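Local atomic coordinates of protelomerase (Agrobacterium tumefaciens, PDB entry 4F43), a protein that generates and protects the covalently closed hairpin ends of the bacterium's linear chromosome. Residues Q161-A167 with I178-A184; E199-L203 with Y268-A272; I148-A154 with L264-Y268. The protein carries 1 engineered substitution. All blocks are in the same frame, centred on the assembly; numbering follows the deposited sequence.

Overall arrangement
Interactions 1 and 2 meet in one antiparallel sheet, where strands 177-180 and 198-201 are neighbours, probably hydrogen-bonded from Ile-178 N to Ile-200 O. Interactions 2 and 3 share Tyr-268 and helix 263-276, which meets strand 198-201 in interaction 2 and the end of helix 140-151 in interaction 3. All residues touching in interaction 3 are buried, as are nearly all in interaction 2, whereas interaction 1 is only partly buried, with Glu-163 and Pro-166 exposed. Its chemistry mixes strand pairing, two phenylalanines and weak polar bonds; interaction 2 is apolar apart from one hydroxyl; interaction 3 relies on arginines bound to backbone carbonyls. Arg-153 of interaction 3 also packs on Phe-164 and Phe-180 of interaction 1.

Interaction 1: Q161-A167 with I178-A184; sequences QAEFSPA and ILFNGQA. With nucleotides of chain B.
Phe-164 and Phe-180 lie side by side and point the same way, their ring planes 31° apart, with Phe-164 CE1 3.5 Å from Phe-180 CD1. The end of Ile-178 reaches the Phe-164 ring, CD1 resting 3.5 Å from Phe-164 CD1, while Leu-179 O sits at the Phe-164 ring edge. Away from the rings, Leu-179 packs along Ser-165: its CB is 3.2 Å from Ser-165 OG, a hydroxyl set between its own backbone N and carbonyl carbon (chi1 50°). Leu-179 CD2 goes on to meet the methyl of Ala-167. Between the backbones, Leu-179 N donates to Ser-165 O (2.8 Å), and a weaker bond runs back from Ser-165 N to Leu-179 O. These bonds join strands 165-169 and 177-180, the inner, loosely paired strands of a four-stranded antiparallel sheet in the telomere resolvase catalytic domain. Beyond the strands, Glu-163 OE2 takes a weak bond from Asn-181 ND2 (3.4 Å), carboxylate and amide being nearly perpendicular. A cis peptide leads into Gly-182, whose N bonds weakly to Gln-161 O. Ala-184 CB comes 3.7 Å from O5' of DT22 of chain B. Further out, Tyr-213 packs edge-to-face with Phe-164, and Arg-153 makes a cation-pi contact with Phe-180.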
# COMPACT_ATOMS: atom_id res chain seq x y z
N GLN A 161 -0.76 -12.04 -0.87
CA GLN A 161 -1.30 -12.43 -2.17
C GLN A 161 -0.33 -12.37 -3.35
O GLN A 161 -0.75 -12.11 -4.48
CB GLN A 161 -2.55 -11.60 -2.49
CG GLN A 161 -2.31 -10.10 -2.44
CD GLN A 161 -3.59 -9.30 -2.63
OE1 GLN A 161 -4.69 -9.83 -2.50
NE2 GLN A 161 -3.44 -8.02 -2.95
N ALA A 162 0.95 -12.63 -3.11
CA ALA A 162 1.92 -12.66 -4.19
C ALA A 162 2.04 -14.06 -4.80
O ALA A 162 1.93 -15.06 -4.10
CB ALA A 162 3.28 -12.18 -3.70
N GLU A 163 2.26 -14.11 -6.11
CA GLU A 163 2.47 -15.37 -6.81
C GLU A 163 3.66 -15.27 -7.75
O GLU A 163 3.51 -15.00 -8.94
CB GLU A 163 1.23 -15.77 -7.61
CG GLU A 163 -0.05 -15.88 -6.80
CD GLU A 163 -1.29 -15.92 -7.67
OE1 GLU A 163 -2.41 -15.81 -7.12
OE2 GLU A 163 -1.15 -16.06 -8.90
N PHE A 164 4.86 -15.47 -7.20
CA PHE A 164 6.07 -15.38 -8.00
C PHE A 164 6.35 -16.67 -8.75
O PHE A 164 6.29 -17.76 -8.19
CB PHE A 164 7.27 -15.01 -7.11
CG PHE A 164 7.06 -13.77 -6.30
CD1 PHE A 164 6.92 -12.53 -6.92
CD2 PHE A 164 7.01 -13.83 -4.92
CE1 PHE A 164 6.73 -11.39 -6.17
CE2 PHE A 164 6.82 -12.68 -4.17
CZ PHE A 164 6.68 -11.46 -4.79
N SER A 165 6.65 -16.54 -10.04
CA SER A 165 6.88 -17.69 -10.90
C SER A 165 8.04 -17.43 -11.86
O SER A 165 8.33 -16.28 -12.19
CB SER A 165 5.60 -18.03 -11.67
OG SER A 165 5.06 -16.89 -12.31
N PRO A 166 8.73 -18.50 -12.30
CA PRO A 166 9.92 -18.36 -13.16
C PRO A 166 9.64 -17.67 -14.49
O PRO A 166 8.66 -17.99 -15.17
CB PRO A 166 10.35 -19.81 -13.40
CG PRO A 166 9.13 -20.63 -13.12
CD PRO A 166 8.44 -19.91 -12.01
N ALA A 167 10.50 -16.72 -14.85
CA ALA A 167 10.38 -15.99 -16.10
C ALA A 167 11.39 -16.51 -17.12
O ALA A 167 12.59 -16.54 -16.84
CB ALA A 167 10.57 -14.50 -15.87
N ILE A 178 11.59 -12.15 -12.54
CA ILE A 178 10.57 -13.15 -12.25
C ILE A 178 9.19 -12.65 -12.69
O ILE A 178 9.06 -11.55 -13.22
CB ILE A 178 10.51 -13.48 -10.74
CG1 ILE A 178 10.10 -12.25 -9.94
CG2 ILE A 178 11.86 -14.01 -10.26
CD1 ILE A 178 10.07 -12.48 -8.44
N LEU A 179 8.16 -13.47 -12.47
CA LEU A 179 6.79 -13.08 -12.77
C LEU A 179 6.04 -12.77 -11.48
O LEU A 179 6.42 -13.24 -10.40
CB LEU A 179 6.08 -14.17 -13.56
CG LEU A 179 6.74 -14.61 -14.87
CD1 LEU A 179 5.90 -15.67 -15.56
CD2 LEU A 179 6.98 -13.42 -15.78
N PHE A 180 4.97 -11.99 -11.58
CA PHE A 180 4.25 -11.54 -10.39
C PHE A 180 2.73 -11.47 -10.57
O PHE A 180 2.24 -11.14 -11.65
CB PHE A 180 4.79 -10.18 -9.94
CG PHE A 180 3.93 -9.49 -8.92
CD1 PHE A 180 3.86 -9.96 -7.62
CD2 PHE A 180 3.20 -8.37 -9.26
CE1 PHE A 180 3.07 -9.33 -6.68
CE2 PHE A 180 2.40 -7.73 -8.32
CZ PHE A 180 2.34 -8.21 -7.03
N ASN A 181 2.01 -11.78 -9.49
CA ASN A 181 0.55 -11.72 -9.47
C ASN A 181 0.07 -11.87 -8.03
O ASN A 181 0.52 -12.76 -7.31
CB ASN A 181 -0.04 -12.84 -10.33
CG ASN A 181 -1.45 -12.53 -10.80
OD1 ASN A 181 -1.77 -11.40 -11.14
ND2 ASN A 181 -2.30 -13.55 -10.81
N GLY A 182 -0.84 -11.00 -7.59
CA GLY A 182 -1.35 -9.91 -8.41
C GLY A 182 -1.23 -8.57 -7.72
O GLY A 182 -1.04 -8.50 -6.50
N GLN A 183 -1.37 -7.50 -8.49
CA GLN A 183 -1.22 -6.15 -7.99
C GLN A 183 -2.32 -5.78 -7.00
O GLN A 183 -3.41 -6.34 -7.03
CB GLN A 183 -1.22 -5.16 -9.16
CG GLN A 183 -0.83 -3.73 -8.82
CD GLN A 183 0.67 -3.53 -8.71
OE1 GLN A 183 1.42 -4.46 -8.41
NE2 GLN A 183 1.12 -2.30 -8.95
N ALA A 184 -2.01 -4.84 -6.11
CA ALA A 184 -2.99 -4.31 -5.17
C ALA A 184 -3.38 -2.89 -5.55
O ALA A 184 -2.77 -2.29 -6.44
CB ALA A 184 -2.44 -4.35 -3.75
P DT B 22 -5.89 -2.71 -1.37
OP1 DT B 22 -6.09 -3.27 -2.72
OP2 DT B 22 -6.62 -3.28 -0.22
O5' DT B 22 -4.32 -2.76 -1.03
C5' DT B 22 -3.86 -2.57 0.31
C4' DT B 22 -2.99 -1.33 0.43
O4' DT B 22 -3.84 -0.18 0.64
C3' DT B 22 -2.03 -1.31 1.61
O3' DT B 22 -0.77 -1.87 1.26
C2' DT B 22 -1.89 0.17 1.94
C1' DT B 22 -3.05 0.84 1.21
N1 DT B 22 -3.90 1.69 2.11
C2 DT B 22 -3.39 2.89 2.56
O2 DT B 22 -2.28 3.30 2.27
N3 DT B 22 -4.23 3.59 3.38
C4 DT B 22 -5.50 3.24 3.78
O4 DT B 22 -6.18 3.96 4.52
C5 DT B 22 -5.97 1.98 3.27
C7 DT B 22 -7.34 1.48 3.63
C6 DT B 22 -5.16 1.27 2.47

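Interaction 2: E199-L203 with Y268-A272; sequences EIPVL and YAEVA
Pro-201 lies 6.9 Å from Ala-272, CA to CA, where the strand 199-201 passes helix 268-272 at 82° with the axes 10.6 Å apart. Tyr-268 and Leu-203 bridge that gap. The tyrosine CG stands opposite the backbone N (chi1 166°), which carries the ring off the helix and brings its hydroxyl to the strand. There OH donates to Pro-201 O in a short hydrogen bond of 2.5 Å; the acceptor lies in the plane of the ring, at its edge, whereas the donor is tilted 25° from the carbonyl plane. The pyrrolidine crosses the tyrosine at about a right angle and presses CG against the same hydroxyl, Pro-201 CG to Tyr-268 OH being 3.3 Å. Through this contact an outermost strand of the antiparallel sheet, 198-201, is joined to helix 263-276 within the telomere resolvase catalytic domain. Past the strand, Leu-203 turns back to the helix and spreads its two methyls over it. CD1 meets the ring edge, 3.9 Å from Tyr-268 CD1, and CD2 takes up a place 3.9 Å from Val-271 CG1 and close to the methyl of Ala-272. Ala-272 CB also meets Pro-201 CG at 4.1 Å. The hydroxyl has a second polar neighbour in Arg-153. Tyr-286 and Ile-290 of helix 283-291 pack on Pro-201, and Met-150 of helix 140-151 touches Leu-203.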
# COMPACT_ATOMS: atom_id res chain seq x y z
N GLU A 199 6.01 -9.34 -15.98
CA GLU A 199 7.41 -9.60 -15.65
C GLU A 199 8.05 -8.43 -14.90
O GLU A 199 7.92 -7.27 -15.31
CB GLU A 199 8.20 -9.92 -16.92
CG GLU A 199 9.59 -10.47 -16.67
CD GLU A 199 10.29 -10.89 -17.95
OE1 GLU A 199 10.46 -12.11 -18.16
OE2 GLU A 199 10.65 -10.01 -18.76
N ILE A 200 8.73 -8.74 -13.81
CA ILE A 200 9.41 -7.73 -13.00
C ILE A 200 10.86 -8.10 -12.75
O ILE A 200 11.20 -9.29 -12.69
CB ILE A 200 8.71 -7.54 -11.63
CG1 ILE A 200 8.63 -8.87 -10.88
CG2 ILE A 200 7.32 -6.94 -11.82
CD1 ILE A 200 8.07 -8.74 -9.48
N PRO A 201 11.74 -7.10 -12.62
CA PRO A 201 13.15 -7.36 -12.32
C PRO A 201 13.36 -7.70 -10.85
O PRO A 201 12.54 -7.33 -10.00
CB PRO A 201 13.83 -6.03 -12.65
CG PRO A 201 12.77 -5.02 -12.41
CD PRO A 201 11.49 -5.66 -12.84
N VAL A 202 14.45 -8.40 -10.55
CA VAL A 202 14.82 -8.71 -9.18
C VAL A 202 16.28 -8.34 -8.92
O VAL A 202 17.08 -8.28 -9.85
CB VAL A 202 14.60 -10.19 -8.84
CG1 VAL A 202 13.11 -10.48 -8.69
CG2 VAL A 202 15.21 -11.08 -9.90
N LEU A 203 16.62 -8.09 -7.66
CA LEU A 203 17.94 -7.57 -7.31
C LEU A 203 18.89 -8.67 -6.83
O LEU A 203 19.99 -8.40 -6.36
CB LEU A 203 17.82 -6.46 -6.27
CG LEU A 203 16.90 -5.31 -6.71
CD1 LEU A 203 16.87 -4.21 -5.67
CD2 LEU A 203 17.34 -4.77 -8.06
N TYR A 268 14.09 -0.11 -4.49
CA TYR A 268 13.96 -1.12 -5.53
C TYR A 268 13.83 -0.47 -6.90
O TYR A 268 14.52 -0.84 -7.85
CB TYR A 268 12.76 -2.02 -5.24
CG TYR A 268 12.33 -2.89 -6.39
CD1 TYR A 268 13.09 -3.98 -6.79
CD2 TYR A 268 11.15 -2.64 -7.07
CE1 TYR A 268 12.70 -4.79 -7.84
CE2 TYR A 268 10.74 -3.44 -8.12
CZ TYR A 268 11.52 -4.51 -8.50
OH TYR A 268 11.11 -5.30 -9.55
N ALA A 269 12.94 0.52 -6.98
CA ALA A 269 12.74 1.27 -8.22
C ALA A 269 14.04 1.93 -8.70
O ALA A 269 14.47 1.72 -9.84
CB ALA A 269 11.66 2.32 -8.03
N GLU A 270 14.66 2.70 -7.81
CA GLU A 270 15.88 3.43 -8.13
C GLU A 270 17.00 2.51 -8.61
O GLU A 270 17.63 2.77 -9.64
CB GLU A 270 16.34 4.23 -6.91
CG GLU A 270 17.34 5.33 -7.22
CD GLU A 270 16.67 6.60 -7.73
OE1 GLU A 270 15.43 6.60 -7.87
OE2 GLU A 270 17.39 7.59 -7.98
N VAL A 271 17.24 1.44 -7.86
CA VAL A 271 18.32 0.51 -8.17
C VAL A 271 18.06 -0.27 -9.46
O VAL A 271 18.95 -0.37 -10.31
CB VAL A 271 18.57 -0.47 -7.01
CG1 VAL A 271 19.55 -1.56 -7.43
CG2 VAL A 271 19.10 0.28 -5.79
N ALA A 272 16.86 -0.81 -9.61
CA ALA A 272 16.54 -1.59 -10.80
C ALA A 272 16.53 -0.71 -12.06
O ALA A 272 16.80 -1.19 -13.16
CB ALA A 272 15.23 -2.33 -10.64

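Interaction 3: I148-A154 with L264-Y268; sequences IGMTGRA and LRHLY. Engineered in segment 148-154: Ala-154 (natural residue Arg).
Gly-152 places its CA over one face of the Tyr-268 ring, 3.6 Å from the centroid, in a CH-pi contact. Thr-151 O lies above the same face, nearer its rim, 3.1 Å from Tyr-268 CZ. Both belong to the turn that ends helix 140-151, where Gly-152 leaves helical geometry with positive phi. Arg-153 folds back over this turn: bends at chi2 and chi3 (102°) return its guanidinium to Thr-151, so that NE donates to Thr-151 O at 3.2 Å; Thr-151 O lies in the guanidinium plane, while NE approaches from above the plane of that carbonyl. The group stands almost perpendicular to the tyrosine ring (89°), with NH1 3.2 Å from Tyr-268 CE2 and weakly bonded to the hydroxyl; NH1 also donates to Ile-290 O. The Arg-265 chain runs extended from CG to NE alongside Gly-152 O, and NH1 donates to that oxygen over a short 2.5 Å, tilted from the carbonyl plane. The same NH1 lies over a face of the Arg-153 guanidinium, 4.0 Å from Arg-153 NH2. Further back along the helix, the side chains of Ile-148 and Leu-264 cross at about a right angle, Ile-148 CG2 lying 3.8 Å from Leu-264 CB. The engineered Ala-154 packs by a DNA phosphate. Donation to buried carbonyls probably offsets the closeness of the two positive groups and holds the Arg-153 guanidinium fixed against the tyrosine.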
# COMPACT_ATOMS: atom_id res chain seq x y z
N ILE A 148 10.50 -7.99 0.16
CA ILE A 148 10.13 -6.62 -0.15
C ILE A 148 11.33 -5.87 -0.70
O ILE A 148 11.22 -5.12 -1.67
CB ILE A 148 9.61 -5.87 1.10
CG1 ILE A 148 8.34 -6.53 1.63
CG2 ILE A 148 9.35 -4.40 0.78
CD1 ILE A 148 7.78 -5.87 2.88
N GLY A 149 12.49 -6.09 -0.09
CA GLY A 149 13.71 -5.42 -0.53
C GLY A 149 14.20 -5.87 -1.89
O GLY A 149 14.76 -5.08 -2.65
N MET A 150 13.98 -7.15 -2.21
CA MET A 150 14.51 -7.73 -3.44
C MET A 150 13.57 -7.63 -4.64
O MET A 150 13.96 -7.15 -5.71
CB MET A 150 14.90 -9.19 -3.21
CG MET A 150 16.11 -9.39 -2.29
SD MET A 150 17.68 -8.89 -3.03
CE MET A 150 17.92 -7.27 -2.31
N THR A 151 12.33 -8.08 -4.48
CA THR A 151 11.38 -8.08 -5.59
C THR A 151 10.58 -6.77 -5.68
O THR A 151 9.99 -6.47 -6.72
CB THR A 151 10.41 -9.28 -5.54
OG1 THR A 151 9.85 -9.51 -6.84
CG2 THR A 151 9.29 -9.03 -4.55
N GLY A 152 10.57 -6.02 -4.59
CA GLY A 152 9.98 -4.69 -4.60
C GLY A 152 8.47 -4.61 -4.47
O GLY A 152 7.89 -3.53 -4.60
N ARG A 153 7.83 -5.74 -4.21
CA ARG A 153 6.38 -5.75 -4.02
C ARG A 153 6.01 -5.16 -2.66
O ARG A 153 6.82 -5.13 -1.74
CB ARG A 153 5.82 -7.16 -4.17
CG ARG A 153 6.07 -7.81 -5.52
CD ARG A 153 5.70 -6.89 -6.67
NE ARG A 153 6.87 -6.27 -7.28
CZ ARG A 153 6.82 -5.39 -8.27
NH1 ARG A 153 7.94 -4.88 -8.76
NH2 ARG A 153 5.65 -5.02 -8.78
N ALA A 154 4.77 -4.68 -2.56
CA ALA A 154 4.27 -4.08 -1.33
C ALA A 154 4.06 -5.15 -0.26
O ALA A 154 3.82 -6.31 -0.58
CB ALA A 154 2.97 -3.33 -1.60
N LEU A 264 11.82 0.48 0.83
CA LEU A 264 12.47 -0.60 0.09
C LEU A 264 11.93 -0.70 -1.33
O LEU A 264 12.61 -1.16 -2.23
CB LEU A 264 12.28 -1.93 0.82
CG LEU A 264 12.83 -2.01 2.24
CD1 LEU A 264 12.48 -3.35 2.88
CD2 LEU A 264 14.34 -1.80 2.24
N ARG A 265 10.69 -0.25 -1.52
CA ARG A 265 10.06 -0.25 -2.83
C ARG A 265 10.64 0.88 -3.68
O ARG A 265 10.94 0.70 -4.87
CB ARG A 265 8.54 -0.09 -2.68
CG ARG A 265 7.74 -0.34 -3.95
CD ARG A 265 6.30 -0.71 -3.60
NE ARG A 265 5.39 -0.55 -4.73
CZ ARG A 265 5.12 -1.49 -5.62
NH1 ARG A 265 5.71 -2.67 -5.54
NH2 ARG A 265 4.27 -1.25 -6.61
N HIS A 266 10.81 2.04 -3.06
CA HIS A 266 11.45 3.18 -3.70
C HIS A 266 12.88 2.82 -4.11
O HIS A 266 13.28 3.03 -5.26
CB HIS A 266 11.49 4.38 -2.74
CG HIS A 266 10.14 4.96 -2.44
ND1 HIS A 266 9.99 6.17 -1.80
CD2 HIS A 266 8.90 4.49 -2.68
CE1 HIS A 266 8.70 6.43 -1.67
NE2 HIS A 266 8.02 5.43 -2.19
N LEU A 267 13.63 2.28 -3.17
CA LEU A 267 15.01 1.86 -3.42
C LEU A 267 15.07 0.79 -4.50
O LEU A 267 15.99 0.78 -5.32
CB LEU A 267 15.66 1.36 -2.13
CG LEU A 267 17.14 0.99 -2.23
CD1 LEU A 267 17.96 2.19 -2.69
CD2 LEU A 267 17.65 0.47 -0.89
N TYR A 268 14.09 -0.11 -4.49
CA TYR A 268 13.96 -1.12 -5.53
C TYR A 268 13.83 -0.47 -6.90
O TYR A 268 14.52 -0.84 -7.85
CB TYR A 268 12.76 -2.02 -5.24
CG TYR A 268 12.33 -2.89 -6.39
CD1 TYR A 268 13.09 -3.98 -6.79
CD2 TYR A 268 11.15 -2.64 -7.07
CE1 TYR A 268 12.70 -4.79 -7.84
CE2 TYR A 268 10.74 -3.44 -8.12
CZ TYR A 268 11.52 -4.51 -8.50
OH TYR A 268 11.11 -5.30 -9.55